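Side-chain contacts in endoglucanase (Ruminococcus champanellensis, PDB 6WQV), which hydrolyses internal linkages of cellulose and probably of related plant polysaccharides, acting as a broad-specificity endoglucanase of glycoside hydrolase family 5: residues N72-P77 with N105-N110; E272-F277 with K312-R317. One frame throughout, in Å; residues are numbered along the deposited sequence.

Interaction 1. Residues N72-P77 with N105-N110; sequences NTVRVP and NYVIDN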
loop_
_atom_site.group_PDB
_atom_site.type_symbol
_atom_site.label_atom_id
_atom_site.label_comp_id
_atom_site.label_asym_id
_atom_site.label_seq_id
_atom_site.Cartn_x
_atom_site.Cartn_y
_atom_site.Cartn_z
ATOM N N ASN A 72 -5.769 4.142 13.028
ATOM C CA ASN A 72 -4.517 4.556 13.655
ATOM C C ASN A 72 -3.301 4.439 12.735
ATOM O O ASN A 72 -2.169 4.644 13.191
ATOM C CB ASN A 72 -4.293 3.850 14.998
ATOM C CG ASN A 72 -3.651 2.492 14.871
ATOM O OD1 ASN A 72 -3.614 1.891 13.798
ATOM N ND2 ASN A 72 -3.153 1.984 15.988
ATOM N N THR A 73 -3.516 4.165 11.446
ATOM C CA THR A 73 -2.457 3.926 10.472
ATOM C C THR A 73 -2.889 4.544 9.152
ATOM O O THR A 73 -4.049 4.407 8.752
ATOM C CB THR A 73 -2.261 2.412 10.297
ATOM O OG1 THR A 73 -1.802 1.839 11.523
ATOM C CG2 THR A 73 -1.258 2.090 9.210
ATOM N N VAL A 74 -1.963 5.230 8.492
ATOM C CA VAL A 74 -2.196 5.786 7.163
ATOM C C VAL A 74 -1.109 5.278 6.227
ATOM O O VAL A 74 0.088 5.432 6.505
ATOM C CB VAL A 74 -2.236 7.322 7.160
ATOM C CG1 VAL A 74 -2.327 7.857 5.738
ATOM C CG2 VAL A 74 -3.402 7.808 8.001
ATOM N N ARG A 75 -1.528 4.644 5.137
ATOM C CA ARG A 75 -0.624 4.311 4.046
ATOM C C ARG A 75 -0.621 5.482 3.075
ATOM O O ARG A 75 -1.688 5.959 2.657
ATOM C CB ARG A 75 -1.062 3.028 3.350
ATOM C CG ARG A 75 -0.168 2.615 2.162
ATOM C CD ARG A 75 -0.388 1.160 1.906
ATOM N NE ARG A 75 0.307 0.503 0.796
ATOM C CZ ARG A 75 -0.169 0.400 -0.438
ATOM N NH1 ARG A 75 -1.312 0.970 -0.783
ATOM N NH2 ARG A 75 0.523 -0.294 -1.337
ATOM N N VAL A 76 0.575 5.982 2.776
ATOM C CA VAL A 76 0.785 7.118 1.884
ATOM C C VAL A 76 1.399 6.589 0.591
ATOM O O VAL A 76 2.639 6.519 0.476
ATOM C CB VAL A 76 1.662 8.193 2.539
ATOM C CG1 VAL A 76 1.881 9.367 1.599
ATOM C CG2 VAL A 76 1.031 8.676 3.833
ATOM N N PRO A 77 0.588 6.196 -0.387
ATOM C CA PRO A 77 1.151 5.752 -1.672
ATOM C C PRO A 77 1.751 6.938 -2.406
ATOM O O PRO A 77 1.129 8.000 -2.511
ATOM C CB PRO A 77 -0.058 5.182 -2.416
ATOM C CG PRO A 77 -1.235 5.926 -1.858
ATOM C CD PRO A 77 -0.888 6.201 -0.406
ATOM N N ASN A 105 4.434 13.725 7.747
ATOM C CA ASN A 105 4.397 14.324 9.078
ATOM C C ASN A 105 2.971 14.541 9.576
ATOM O O ASN A 105 2.736 14.479 10.788
ATOM C CB ASN A 105 5.195 15.627 9.120
ATOM C CG ASN A 105 6.683 15.399 9.168
ATOM O OD1 ASN A 105 7.152 14.293 9.467
ATOM N ND2 ASN A 105 7.446 16.437 8.869
ATOM N N TYR A 106 2.008 14.804 8.683
ATOM C CA TYR A 106 0.619 14.892 9.140
ATOM C C TYR A 106 0.226 13.622 9.891
ATOM O O TYR A 106 -0.534 13.663 10.872
ATOM C CB TYR A 106 -0.362 15.054 7.970
ATOM C CG TYR A 106 -0.281 16.296 7.110
ATOM C CD1 TYR A 106 0.224 17.494 7.585
ATOM C CD2 TYR A 106 -0.755 16.258 5.805
ATOM C CE1 TYR A 106 0.289 18.618 6.761
ATOM C CE2 TYR A 106 -0.708 17.363 4.990
ATOM C CZ TYR A 106 -0.182 18.540 5.466
ATOM O OH TYR A 106 -0.131 19.651 4.645
ATOM N N VAL A 107 0.720 12.472 9.418
ATOM C CA VAL A 107 0.422 11.172 10.011
ATOM C C VAL A 107 1.273 10.936 11.246
ATOM O O VAL A 107 0.761 10.628 12.332
ATOM C CB VAL A 107 0.649 10.068 8.953
ATOM C CG1 VAL A 107 0.341 8.698 9.522
ATOM C CG2 VAL A 107 -0.160 10.341 7.684
ATOM N N ILE A 108 2.595 11.076 11.101
ATOM C CA ILE A 108 3.510 10.784 12.202
ATOM C C ILE A 108 3.223 11.678 13.395
ATOM O O ILE A 108 3.246 11.226 14.546
ATOM C CB ILE A 108 4.971 10.894 11.721
ATOM C CG1 ILE A 108 5.267 9.755 10.738
ATOM C CG2 ILE A 108 5.939 10.906 12.903
ATOM C CD1 ILE A 108 5.318 8.372 11.383
ATOM N N ASP A 109 2.961 12.965 13.147
ATOM C CA ASP A 109 2.733 13.904 14.238
ATOM C C ASP A 109 1.378 13.719 14.898
ATOM O O ASP A 109 1.111 14.361 15.923
ATOM C CB ASP A 109 2.839 15.334 13.725
ATOM C CG ASP A 109 4.225 15.681 13.254
ATOM O OD1 ASP A 109 5.192 14.998 13.659
ATOM O OD2 ASP A 109 4.351 16.644 12.474
ATOM N N ASN A 110 0.518 12.889 14.324
ATOM C CA ASN A 110 -0.720 12.461 14.955
ATOM C C ASN A 110 -0.550 11.175 15.756
ATOM O O ASN A 110 -1.551 10.569 16.151
ATOM C CB ASN A 110 -1.806 12.273 13.905
ATOM C CG ASN A 110 -2.734 13.455 13.813
ATOM O OD1 ASN A 110 -3.180 13.980 14.829
ATOM N ND2 ASN A 110 -3.029 13.886 12.595
#

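Interaction 2. Residues E272-F277 with K312-R317; sequences EIYNSF and KSYNIR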
loop_
_atom_site.group_PDB
_atom_site.type_symbol
_atom_site.label_atom_id
_atom_site.label_comp_id
_atom_site.label_asym_id
_atom_site.label_seq_id
_atom_site.Cartn_x
_atom_site.Cartn_y
_atom_site.Cartn_z
ATOM N N GLU A 272 -6.768 -18.118 3.124
ATOM C CA GLU A 272 -5.639 -18.429 2.249
ATOM C C GLU A 272 -4.466 -17.488 2.509
ATOM O O GLU A 272 -3.303 -17.910 2.454
ATOM C CB GLU A 272 -6.064 -18.339 0.783
ATOM C CG GLU A 272 -6.912 -19.496 0.308
ATOM C CD GLU A 272 -6.170 -20.811 0.350
ATOM O OE1 GLU A 272 -5.242 -20.994 -0.466
ATOM O OE2 GLU A 272 -6.505 -21.656 1.207
ATOM N N ILE A 273 -4.748 -16.210 2.761
ATOM C CA ILE A 273 -3.683 -15.280 3.132
ATOM C C ILE A 273 -3.029 -15.723 4.433
ATOM O O ILE A 273 -1.798 -15.736 4.560
ATOM C CB ILE A 273 -4.232 -13.843 3.221
ATOM C CG1 ILE A 273 -4.810 -13.426 1.864
ATOM C CG2 ILE A 273 -3.148 -12.884 3.684
ATOM C CD1 ILE A 273 -5.596 -12.124 1.872
ATOM N N TYR A 274 -3.843 -16.072 5.431
ATOM C CA TYR A 274 -3.307 -16.558 6.693
ATOM C C TYR A 274 -2.451 -17.800 6.485
ATOM O O TYR A 274 -1.323 -17.888 6.991
ATOM C CB TYR A 274 -4.469 -16.862 7.638
ATOM C CG TYR A 274 -4.052 -17.510 8.927
ATOM C CD1 TYR A 274 -3.321 -16.805 9.871
ATOM C CD2 TYR A 274 -4.391 -18.825 9.209
ATOM C CE1 TYR A 274 -2.936 -17.395 11.058
ATOM C CE2 TYR A 274 -4.017 -19.421 10.391
ATOM C CZ TYR A 274 -3.285 -18.706 11.310
ATOM O OH TYR A 274 -2.910 -19.308 12.489
ATOM N N ASN A 275 -2.975 -18.778 5.745
ATOM C CA ASN A 275 -2.262 -20.037 5.581
ATOM C C ASN A 275 -0.969 -19.854 4.798
ATOM O O ASN A 275 0.004 -20.565 5.053
ATOM C CB ASN A 275 -3.140 -21.056 4.861
ATOM C CG ASN A 275 -4.220 -21.630 5.743
ATOM O OD1 ASN A 275 -4.135 -21.574 6.969
ATOM N ND2 ASN A 275 -5.244 -22.205 5.120
ATOM N N SER A 276 -0.951 -18.922 3.841
ATOM C CA SER A 276 0.224 -18.724 2.995
ATOM C C SER A 276 1.359 -18.036 3.748
ATOM O O SER A 276 2.536 -18.307 3.467
ATOM C CB SER A 276 -0.166 -17.888 1.772
ATOM O OG SER A 276 -1.084 -18.574 0.935
ATOM N N PHE A 277 1.030 -17.163 4.703
ATOM C CA PHE A 277 2.022 -16.304 5.346
ATOM C C PHE A 277 1.973 -16.388 6.870
ATOM O O PHE A 277 2.877 -16.966 7.479
ATOM C CB PHE A 277 1.852 -14.870 4.842
ATOM C CG PHE A 277 2.092 -14.733 3.363
ATOM C CD1 PHE A 277 3.360 -14.894 2.845
ATOM C CD2 PHE A 277 1.044 -14.487 2.492
ATOM C CE1 PHE A 277 3.590 -14.788 1.489
ATOM C CE2 PHE A 277 1.266 -14.379 1.133
ATOM C CZ PHE A 277 2.546 -14.533 0.629
ATOM N N LYS A 312 -9.580 -10.031 11.357
ATOM C CA LYS A 312 -9.101 -9.993 12.739
ATOM C C LYS A 312 -8.997 -11.393 13.334
ATOM O O LYS A 312 -8.095 -11.660 14.137
ATOM C CB LYS A 312 -9.999 -9.098 13.596
ATOM C CG LYS A 312 -9.508 -8.883 15.008
ATOM C CD LYS A 312 -10.423 -7.947 15.786
ATOM C CE LYS A 312 -9.966 -7.814 17.221
ATOM N NZ LYS A 312 -10.962 -7.076 18.039
ATOM N N SER A 313 -9.893 -12.305 12.941
ATOM C CA SER A 313 -9.856 -13.660 13.478
ATOM C C SER A 313 -8.619 -14.419 13.013
ATOM O O SER A 313 -8.238 -15.404 13.650
ATOM C CB SER A 313 -11.134 -14.431 13.119
ATOM O OG SER A 313 -11.112 -14.950 11.800
ATOM N N TYR A 314 -7.992 -13.978 11.919
ATOM C CA TYR A 314 -6.717 -14.521 11.455
ATOM C C TYR A 314 -5.548 -13.607 11.804
ATOM O O TYR A 314 -4.439 -13.805 11.297
ATOM C CB TYR A 314 -6.748 -14.793 9.940
ATOM C CG TYR A 314 -7.682 -15.923 9.561
ATOM C CD1 TYR A 314 -7.474 -17.211 10.036
ATOM C CD2 TYR A 314 -8.784 -15.692 8.745
ATOM C CE1 TYR A 314 -8.342 -18.246 9.709
ATOM C CE2 TYR A 314 -9.658 -16.724 8.410
ATOM C CZ TYR A 314 -9.425 -17.991 8.891
ATOM O OH TYR A 314 -10.267 -19.040 8.574
ATOM N N ASN A 315 -5.777 -12.597 12.646
ATOM C CA ASN A 315 -4.745 -11.640 13.055
ATOM C C ASN A 315 -4.121 -10.921 11.854
ATOM O O ASN A 315 -2.907 -10.716 11.797
ATOM C CB ASN A 315 -3.676 -12.287 13.941
ATOM C CG ASN A 315 -2.923 -11.271 14.798
ATOM O OD1 ASN A 315 -3.458 -10.218 15.150
ATOM N ND2 ASN A 315 -1.677 -11.587 15.135
ATOM N N ILE A 316 -4.958 -10.492 10.911
ATOM C CA ILE A 316 -4.511 -9.776 9.718
ATOM C C ILE A 316 -5.087 -8.363 9.757
ATOM O O ILE A 316 -6.310 -8.190 9.699
ATOM C CB ILE A 316 -4.930 -10.477 8.422
ATOM C CG1 ILE A 316 -4.336 -11.882 8.353
ATOM C CG2 ILE A 316 -4.470 -9.655 7.224
ATOM C CD1 ILE A 316 -4.863 -12.708 7.209
ATOM N N ARG A 317 -4.207 -7.364 9.833
ATOM C CA ARG A 317 -4.641 -5.975 9.786
ATOM C C ARG A 317 -5.024 -5.593 8.366
ATOM O O ARG A 317 -4.478 -6.118 7.386
ATOM C CB ARG A 317 -3.506 -5.049 10.222
ATOM C CG ARG A 317 -2.951 -5.265 11.608
ATOM C CD ARG A 317 -3.967 -4.937 12.676
ATOM N NE ARG A 317 -4.763 -6.115 12.978
ATOM C CZ ARG A 317 -4.364 -7.105 13.773
ATOM N NH1 ARG A 317 -3.175 -7.064 14.355
ATOM N NH2 ARG A 317 -5.161 -8.140 13.972
#

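Interaction 1. Residues N72-P77 with N105-N110
In the beta-alpha-beta unit made by strand 73-76, helix 94-108 and strand 113-117, Val-107 of the helix lies on Val-74 of the first strand. The CA atoms of this pair come closest of any across the two segments, at 6.6 Å, and both side chains leave the backbone toward the other segment. Val-107 straddles its partner with two methyls: CG2 is 3.7 Å from Val-74 CB, and CG1 is 3.8 Å from the same CB. The two side chains meet at a slant. On the strand side the branches divide the work, Val-74 CG1 lying 3.8 Å from Val-107 CG2 while Val-74 CG2 is 4.1 Å from either methyl of Val-107. Both valines have CG1 opposite the backbone N (chi1 174° in Val-74, 180° in Val-107); in Val-107 this rotation sets both methyls against Val-74 CB. Two residues along the strand, Val-76 adds a looser touch, its CG2 4.4 Å from Val-107 CG2. No hydrogen bond crosses, so the evidence is for purely apolar contact. Replacing Val-107 with an alanine would probably open a gap over Val-74 CB and Val-76 CG2, since both methyls that reach the strand would be gone. Cys-114 of strand 113-117 and Ile-63 of helix 60-68 also touch Val-107, extending the apolar layer to the neighbouring elements. Between the two strand valines, Arg-75 turns from the helix and forms a salt bridge with Glu-160 and hydrogen bonds with Asn-28, Asn-163 and Gln-288; Asn-163 and Gln-288 line the glycan pocket. Valines facing a covering helix, with a polar residue between them directed into the ring of strands, are characteristic of the TIM barrel.

Interaction 2. Residues E272-F277 with K312-R317
The ring of Tyr-274 has Tyr-314 CD1 over one face, whereas the ring of Tyr-314 receives Tyr-274 CD2 obliquely, and Ser-313 OG lies over one of its faces, offset toward the rim. This pair joins helix 263-278 to the turn that ends helix 297-313, on the outside of the TIM barrel: Tyr-274 belongs to the first helix, and Tyr-314 is the first residue beyond the second to leave helical backbone angles. The ring planes are tilted by 28° with the centroids 5.1 Å apart, too far offset for much overlap. Tyr-314 CD1 sits above the CG-CD2 side of the Tyr-274 ring, 3.6 Å from CD2. Closer to the backbone, Tyr-274 CB and Tyr-314 CB approach to 3.8 Å. The carbonyl oxygen Tyr-314 O lies 3.5 Å from Tyr-274 CD1, without a hydrogen bond. In Tyr-274, CG stands opposite the backbone N (chi1 174°), which turns one face of the ring to Tyr-314 CD1. The hydroxyl end of Tyr-314 is hydrogen-bonded to Gln-267, earlier in the partner helix, a second tie between the same two elements. Deeper in, Ile-316 extends its CD1 to 3.9 Å from Ile-273 CG2 and to 4.2 Å from Tyr-274 CB. Both isoleucines also touch Ile-286 of strand 284-289, where helix 263-278 and the turn meet the barrel wall. The turn that brings Ile-316 inward is a Schellman motif: Asn-315, with positive phi, is its C-prime residue, and Ile-316 N bonds back to Ala-311 O. Beyond the turn, Arg-317 NH2 donates to Asn-315 OD1 over 2.9 Å, with the acceptor close to the guanidinium plane and the N-H...O angle 150°.

In the fold
Interaction 1 closes along the chain before interaction 2 opens, and both belong to the same eight-stranded parallel barrel. Their centres are 24 Å apart and their nearest atoms about 7 Å, without touching. Interaction 1 sets a helix against the second strand of the ring; interaction 2 joins helix 263-278 to the turn that leads from helix 297-313 into strand 318-322, the eighth. Strand 26-29 lies between these two strands where the barrel closes. Val-76 and Ile-273 each have their side chain about 12 Å from a bound glucose, and none of the touching residues lines the glycan pocket; both contacts lie where the helical layer and its turns pack against the barrel.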